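Local coordinates for protein cytosol aminopeptidase (Staphylococcus aureus subsp. aureus, PDB 3KZW) that probably removes amino acids from the N-terminal ends of peptides as a metal-dependent leucine-type aminopeptidase of the cytosol aminopeptidase family, at residues A[265-271]-A[325-331]; A[277-283]-A[384-390]; A[312-316]-A[502-508]. One frame throughout, in Å; residues are numbered along the deposited sequence.

Contact 1. Residues A[265-271]-A[325-331]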
# COMPACT_ATOMS: atom_id res chain seq x y z
N THR A 265 16.05 27.47 28.70
CA THR A 265 17.34 28.13 28.46
C THR A 265 18.33 27.70 29.54
O THR A 265 18.04 27.83 30.73
CB THR A 265 17.21 29.67 28.43
OG1 THR A 265 16.12 30.05 27.59
CG2 THR A 265 18.48 30.31 27.90
N ILE A 266 19.47 27.19 29.11
CA ILE A 266 20.51 26.71 30.01
C ILE A 266 21.80 27.49 29.76
O ILE A 266 22.36 27.43 28.66
CB ILE A 266 20.77 25.20 29.82
CG1 ILE A 266 19.49 24.39 30.02
CG2 ILE A 266 21.87 24.71 30.76
CD1 ILE A 266 19.55 22.98 29.47
N THR A 267 22.28 28.21 30.76
CA THR A 267 23.52 28.97 30.62
C THR A 267 24.63 28.44 31.53
O THR A 267 24.41 28.15 32.71
CB THR A 267 23.33 30.49 30.87
OG1 THR A 267 22.72 30.70 32.14
CG2 THR A 267 22.47 31.11 29.78
N TYR A 268 25.83 28.31 30.96
CA TYR A 268 27.01 27.93 31.71
C TYR A 268 28.16 28.85 31.32
O TYR A 268 28.59 28.87 30.17
CB TYR A 268 27.38 26.46 31.45
CG TYR A 268 28.78 26.08 31.88
CD1 TYR A 268 29.10 25.91 33.23
CD2 TYR A 268 29.78 25.88 30.94
CE1 TYR A 268 30.39 25.56 33.62
CE2 TYR A 268 31.07 25.52 31.32
CZ TYR A 268 31.37 25.36 32.67
OH TYR A 268 32.64 25.02 33.05
N ASN A 269 28.64 29.63 32.29
CA ASN A 269 29.75 30.55 32.07
C ASN A 269 31.05 30.02 32.66
O ASN A 269 31.40 30.32 33.81
CB ASN A 269 29.40 31.95 32.61
CG ASN A 269 28.25 32.59 31.86
OD1 ASN A 269 28.35 32.89 30.67
ND2 ASN A 269 27.14 32.81 32.56
N GLY A 270 31.76 29.23 31.87
CA GLY A 270 32.96 28.53 32.33
C GLY A 270 34.25 29.33 32.32
O GLY A 270 35.23 28.92 32.94
N LYS A 271 34.27 30.45 31.60
CA LYS A 271 35.45 31.30 31.59
C LYS A 271 35.14 32.69 32.16
O LYS A 271 36.03 33.39 32.65
CB LYS A 271 36.16 31.31 30.23
CG LYS A 271 35.28 31.54 29.01
CD LYS A 271 36.14 31.64 27.76
CE LYS A 271 35.29 31.73 26.50
NZ LYS A 271 36.12 31.80 25.26
N LEU A 325 35.13 23.17 32.25
CA LEU A 325 35.77 23.64 31.03
C LEU A 325 35.66 25.15 30.89
O LEU A 325 34.60 25.72 31.16
CB LEU A 325 35.16 22.95 29.80
CG LEU A 325 35.24 21.42 29.69
CD1 LEU A 325 34.51 20.96 28.44
CD2 LEU A 325 36.68 20.92 29.68
N PRO A 326 36.76 25.81 30.48
CA PRO A 326 36.76 27.26 30.29
C PRO A 326 36.03 27.69 29.02
O PRO A 326 36.64 28.26 28.11
CB PRO A 326 38.25 27.61 30.23
CG PRO A 326 38.90 26.38 29.71
CD PRO A 326 38.09 25.22 30.22
N VAL A 327 34.73 27.41 28.95
CA VAL A 327 33.89 27.77 27.81
C VAL A 327 32.56 28.35 28.26
O VAL A 327 32.03 27.97 29.31
CB VAL A 327 33.63 26.58 26.85
CG1 VAL A 327 34.88 26.23 26.06
CG2 VAL A 327 33.11 25.35 27.61
N ASN A 328 32.02 29.27 27.47
CA ASN A 328 30.68 29.79 27.70
C ASN A 328 29.69 29.09 26.79
O ASN A 328 29.89 29.04 25.57
CB ASN A 328 30.62 31.31 27.48
CG ASN A 328 31.37 32.09 28.55
OD1 ASN A 328 31.78 31.54 29.58
ND2 ASN A 328 31.56 33.38 28.31
N ILE A 329 28.64 28.52 27.38
CA ILE A 329 27.62 27.79 26.64
C ILE A 329 26.22 28.31 26.96
O ILE A 329 25.88 28.53 28.13
CB ILE A 329 27.68 26.26 26.92
CG1 ILE A 329 29.04 25.68 26.52
CG2 ILE A 329 26.56 25.53 26.19
CD1 ILE A 329 29.32 24.30 27.09
N VAL A 330 25.43 28.52 25.92
CA VAL A 330 24.00 28.75 26.06
C VAL A 330 23.24 27.63 25.37
O VAL A 330 23.43 27.37 24.18
CB VAL A 330 23.56 30.17 25.57
CG1 VAL A 330 23.88 30.39 24.09
CG2 VAL A 330 22.08 30.40 25.85
N GLY A 331 22.40 26.93 26.13
CA GLY A 331 21.61 25.83 25.60
C GLY A 331 20.15 26.21 25.49
O GLY A 331 19.57 26.72 26.44
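Strands 265-269 and 328-331 run antiparallel at 175°, their axes 4.5 Å apart, with Ile266 facing Gly331 and Tyr268 facing Ile329 as hydrogen-bonded pairs. The pairing belongs to the large mixed sheet of the catalytic domain, whose next strands are 233-237 beyond the first and 278-285 beyond the second. Ile266, Tyr268 and Ile329 share the face covered by helix 308-322, while Thr267, Asn269, Asn328 and Val330 lie on the other, where Thr267 CG2 meets Val330 CG2 at 4.0 Å. Tyr268 CG is anti to the backbone N (chi1 165°), which lays the ring along the incoming loop; its CD2 touches Ile329 CD1 and its CE2 touches Val327 CG2, both at 4.2 Å. At the ring edge Tyr268 OH donates to Leu325 O (2.8 Å), tying the phenol to the inverse gamma turn centred on Pro326. Past the end of the strand Lys271 lays its extended CB-to-CE chain against Pro326 O, and its NZ forms a salt bridge with Glu275. Asn328 ND2 donates to Lys273 O and Glu275 O, while OD1 takes a merely weak bond from the backbone N of Lys271 at 3.4 Å. Gly270 N closes the pairing on Val327 O at 2.9 Å, the donor standing 46° out of the carbonyl plane.

Contact 2. Residues A[277-283]-A[384-390]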
# COMPACT_ATOMS: atom_id res chain seq x y z
N PRO A 277 29.12 33.27 23.67
CA PRO A 277 28.92 31.87 24.05
C PRO A 277 28.80 30.94 22.84
O PRO A 277 28.68 31.40 21.71
CB PRO A 277 27.59 31.92 24.82
CG PRO A 277 26.85 33.04 24.22
CD PRO A 277 27.88 34.06 23.79
N ILE A 278 28.85 29.64 23.10
CA ILE A 278 28.56 28.63 22.10
C ILE A 278 27.10 28.21 22.28
O ILE A 278 26.70 27.79 23.37
CB ILE A 278 29.51 27.42 22.22
CG1 ILE A 278 30.94 27.84 21.88
CG2 ILE A 278 29.06 26.28 21.31
CD1 ILE A 278 32.01 26.91 22.40
N ALA A 279 26.31 28.35 21.22
CA ALA A 279 24.89 28.00 21.26
C ALA A 279 24.68 26.54 20.91
O ALA A 279 25.10 26.08 19.85
CB ALA A 279 24.09 28.89 20.33
N LEU A 280 24.03 25.82 21.81
CA LEU A 280 23.65 24.43 21.58
C LEU A 280 22.13 24.30 21.62
O LEU A 280 21.51 24.46 22.67
CB LEU A 280 24.31 23.50 22.59
CG LEU A 280 25.84 23.49 22.69
CD1 LEU A 280 26.28 22.60 23.84
CD2 LEU A 280 26.50 23.04 21.39
N VAL A 281 21.54 24.02 20.46
CA VAL A 281 20.08 23.95 20.31
C VAL A 281 19.63 22.49 20.20
O VAL A 281 20.21 21.71 19.45
CB VAL A 281 19.61 24.76 19.08
CG1 VAL A 281 18.09 24.71 18.95
CG2 VAL A 281 20.08 26.20 19.18
N GLY A 282 18.59 22.14 20.95
CA GLY A 282 18.10 20.76 20.97
C GLY A 282 16.61 20.62 20.70
O GLY A 282 15.80 21.38 21.25
N LYS A 283 16.26 19.66 19.86
CA LYS A 283 14.86 19.34 19.59
C LYS A 283 14.30 18.49 20.73
O LYS A 283 14.73 17.36 20.95
CB LYS A 283 14.74 18.60 18.26
CG LYS A 283 13.33 18.14 17.91
CD LYS A 283 13.35 17.16 16.75
CE LYS A 283 12.04 16.41 16.65
NZ LYS A 283 12.01 15.44 15.52
N PRO A 384 25.98 34.31 19.48
CA PRO A 384 26.97 33.27 19.70
C PRO A 384 28.03 33.26 18.60
O PRO A 384 27.80 33.80 17.52
CB PRO A 384 26.15 31.98 19.67
CG PRO A 384 24.76 32.36 19.20
CD PRO A 384 24.79 33.79 18.79
N SER A 385 29.17 32.64 18.89
CA SER A 385 30.23 32.48 17.90
C SER A 385 29.87 31.39 16.90
O SER A 385 30.27 31.44 15.73
CB SER A 385 31.57 32.17 18.57
OG SER A 385 31.50 30.97 19.31
N VAL A 386 29.11 30.41 17.38
CA VAL A 386 28.63 29.29 16.56
C VAL A 386 27.33 28.73 17.13
O VAL A 386 27.13 28.73 18.35
CB VAL A 386 29.70 28.17 16.40
CG1 VAL A 386 29.98 27.47 17.74
CG2 VAL A 386 29.31 27.16 15.33
N ILE A 387 26.44 28.28 16.25
CA ILE A 387 25.21 27.61 16.65
C ILE A 387 25.27 26.15 16.20
O ILE A 387 25.54 25.87 15.03
CB ILE A 387 23.94 28.30 16.08
CG1 ILE A 387 23.85 29.75 16.58
CG2 ILE A 387 22.68 27.52 16.45
CD1 ILE A 387 22.79 30.58 15.89
N MET A 388 25.04 25.24 17.13
CA MET A 388 24.96 23.81 16.82
C MET A 388 23.63 23.26 17.29
O MET A 388 23.31 23.34 18.47
CB MET A 388 26.11 23.05 17.47
CG MET A 388 27.47 23.37 16.90
SD MET A 388 28.79 22.49 17.74
CE MET A 388 30.21 23.43 17.18
N ASP A 389 22.86 22.70 16.36
CA ASP A 389 21.59 22.08 16.72
C ASP A 389 21.65 20.56 16.58
O ASP A 389 22.34 20.03 15.70
CB ASP A 389 20.42 22.70 15.95
CG ASP A 389 20.34 22.23 14.51
OD1 ASP A 389 19.86 21.09 14.27
OD2 ASP A 389 20.73 23.00 13.61
N PHE A 390 20.93 19.87 17.46
CA PHE A 390 20.92 18.41 17.51
C PHE A 390 19.47 17.94 17.48
O PHE A 390 18.68 18.31 18.35
CB PHE A 390 21.62 17.91 18.77
CG PHE A 390 23.04 18.41 18.91
CD1 PHE A 390 23.29 19.65 19.50
CD2 PHE A 390 24.11 17.64 18.47
CE1 PHE A 390 24.60 20.12 19.62
CE2 PHE A 390 25.42 18.10 18.60
CZ PHE A 390 25.66 19.35 19.18
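This is a parallel pairing of two strands deep in the central sheet of the catalytic domain, with Ala279 beside Ile387, Leu280 beside Met388 and Val281 beside Asp389. The short strand segments cross at -20° with axes 4.6 Å apart. The backbone bonds pass back and forth: Ala279 O receives Met388 N at 2.8 Å, Met388 O receives Val281 N, and Val281 O receives Phe390 N. Just ahead of the regular pairing, Ser385 N donates to Pro277 O, and Pro384 folds its CG against Ala279 CB at 3.7 Å. On this face Ala279 CB also meets Ile387 CG1, and Val281, with CG1 anti to the backbone N (chi1 -178°), turns its other methyl, CG2, onto Ile387 CG2 at 4.0 Å. Helix 368-380, which leads into strand 386-391, covers Val281 here. The sheet is the middle layer of a three-layer alpha/beta/alpha arrangement, with helix 505-512 covering Ile278, Met388 and Phe390 on the opposite face. There Leu280 and Met388 lie side by side, Leu280 CD2 against Met388 CB at 3.9 Å. The same methyl lies in the plane of the Phe390 ring, at its edge, 3.9 Å from Phe390 CE1, and the ring also meets the Phe481 ring with planes about 15° apart. Asp389 turns its carboxylate away from Val281, and both its oxygens are satisfied by the next strand, OD1 by His480 ND1 and OD2 by His478 NE2. At the C-terminal end, the side where enzymes of this family place their metal centre, Lys283 N bonds to Phe390 O at 3.2 Å while Lys283 NZ reaches Thr392 O and forms a salt bridge with Asp306.

Contact 3. Residues A[312-316]-A[502-508]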
# COMPACT_ATOMS: atom_id res chain seq x y z
N ASN A 312 20.58 15.09 24.76
CA ASN A 312 22.02 15.08 24.51
C ASN A 312 22.69 16.45 24.72
O ASN A 312 23.86 16.51 25.10
CB ASN A 312 22.32 14.52 23.11
CG ASN A 312 22.01 13.03 23.00
OD1 ASN A 312 21.50 12.41 23.94
ND2 ASN A 312 22.31 12.45 21.84
N VAL A 313 21.94 17.53 24.48
CA VAL A 313 22.42 18.88 24.79
C VAL A 313 22.60 19.03 26.30
O VAL A 313 23.62 19.55 26.76
CB VAL A 313 21.47 19.98 24.23
CG1 VAL A 313 21.80 21.35 24.81
CG2 VAL A 313 21.55 20.02 22.71
N VAL A 314 21.62 18.56 27.07
CA VAL A 314 21.70 18.55 28.53
C VAL A 314 22.92 17.76 29.00
O VAL A 314 23.63 18.19 29.90
CB VAL A 314 20.39 17.99 29.18
CG1 VAL A 314 20.54 17.85 30.69
CG2 VAL A 314 19.20 18.87 28.85
N GLY A 315 23.17 16.62 28.35
CA GLY A 315 24.33 15.78 28.65
C GLY A 315 25.65 16.48 28.39
O GLY A 315 26.57 16.41 29.22
N ILE A 316 25.74 17.17 27.26
CA ILE A 316 26.94 17.93 26.88
C ILE A 316 27.25 19.03 27.90
O ILE A 316 28.40 19.18 28.33
CB ILE A 316 26.83 18.52 25.44
CG1 ILE A 316 26.83 17.39 24.40
CG2 ILE A 316 27.97 19.48 25.16
CD1 ILE A 316 26.27 17.79 23.04
N GLY A 502 23.21 8.30 23.27
CA GLY A 502 23.86 9.53 23.72
C GLY A 502 24.78 10.07 22.64
O GLY A 502 25.79 10.71 22.93
N PHE A 503 24.42 9.80 21.39
CA PHE A 503 25.24 10.14 20.22
C PHE A 503 25.58 11.62 20.16
O PHE A 503 24.74 12.47 20.48
CB PHE A 503 24.53 9.70 18.94
CG PHE A 503 25.47 9.39 17.81
CD1 PHE A 503 26.15 8.17 17.76
CD2 PHE A 503 25.67 10.31 16.79
CE1 PHE A 503 27.02 7.89 16.72
CE2 PHE A 503 26.55 10.03 15.74
CZ PHE A 503 27.22 8.82 15.70
N MET A 504 26.81 11.91 19.74
CA MET A 504 27.35 13.27 19.61
C MET A 504 28.00 13.82 20.88
O MET A 504 28.90 14.66 20.79
CB MET A 504 26.31 14.27 19.06
CG MET A 504 25.88 14.04 17.61
SD MET A 504 27.23 13.89 16.43
CE MET A 504 28.03 15.49 16.59
N ILE A 505 27.54 13.37 22.04
CA ILE A 505 28.09 13.83 23.33
C ILE A 505 29.61 13.67 23.41
O ILE A 505 30.31 14.63 23.74
CB ILE A 505 27.37 13.20 24.56
CG1 ILE A 505 25.88 13.56 24.55
CG2 ILE A 505 28.03 13.66 25.87
CD1 ILE A 505 25.04 12.79 25.55
N PRO A 506 30.14 12.46 23.09
CA PRO A 506 31.61 12.31 23.08
C PRO A 506 32.31 13.28 22.12
O PRO A 506 33.35 13.84 22.48
CB PRO A 506 31.81 10.87 22.62
CG PRO A 506 30.56 10.17 22.99
CD PRO A 506 29.47 11.18 22.80
N THR A 507 31.75 13.46 20.93
CA THR A 507 32.33 14.33 19.91
C THR A 507 32.37 15.80 20.33
O THR A 507 33.42 16.45 20.25
CB THR A 507 31.60 14.18 18.55
OG1 THR A 507 31.76 12.83 18.07
CG2 THR A 507 32.16 15.14 17.50
N ILE A 508 31.23 16.32 20.79
CA ILE A 508 31.12 17.73 21.15
C ILE A 508 31.94 18.08 22.40
O ILE A 508 32.59 19.12 22.44
CB ILE A 508 29.63 18.17 21.31
CG1 ILE A 508 28.83 17.88 20.04
CG2 ILE A 508 29.52 19.65 21.70
CD1 ILE A 508 29.35 18.57 18.77
O HOH W 1 20.83 9.31 22.08
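Asn312 meets the turn 502-505 with its carboxamide, ND2 approaching Phe503 O at 2.8 Å in a weak, bent hydrogen bond (118° at the hydrogen). The same ND2 makes a weak hydrogen bond of 3.5 Å to a water that accepts a firmer one from Gly502 N at 2.8 Å, a loose second link between helix and turn. Beside the carboxamide, Ile505 crosses Asn312 at about a right angle, its CG1 against Asn312 O and its CD1 against Asn312 OD1 at 3.9 Å. The helix that carries Asn312, 308-322, is the crossover helix of a beta-alpha-beta unit linking the parallel strands 278-285 and 328-338, and here it packs beside the start of the C-terminal helix 505-512. The type II turn from Gly502 to Ile505 runs straight into that second helix, whose first residue closes the turn; Met504 holds the N-cap position. One turn on, Gly315 brings no side chain to the interface, and Ile505 CD1 lies 4.4 Å from its CA. Ile316 then packs against both isoleucines of the other segment. With CG1 anti to its carbonyl carbon (chi1 -68°), it sets that atom over Ile505, 3.9 Å from Ile505 CG1, and sends CD1 on to Ile508 CB. Its other branch, CG2, meets Ile508 CG2 at 3.8 Å. Helix 188-208 covers Asn312 and Ile505 from outside the pair.

Contacts 1 and 2 are strand pairings of one sheet and are joined through neighbouring strands 328-338 and 278-285, with Asn328 O probably accepting from Ile278 N and Val330 O from Leu280 N. Contact 1 lies further out and is partly exposed at its loop end, where the tyrosine hydroxyl and an asparagine amide add side-chain bonds to those of the backbone; contact 2 is buried, its strands joined by backbone bonds and its side-chain contacts across the pair mostly apolar. Contact 3, nearest the chain's centre, instead packs two helices, with little hydrogen bonding. It lies against the same sheet: Ile266 touches Val314, Leu280 touches Ile316, and Phe390 touches Val313 and Ile508, so helices 308-322 and 505-512 share one face.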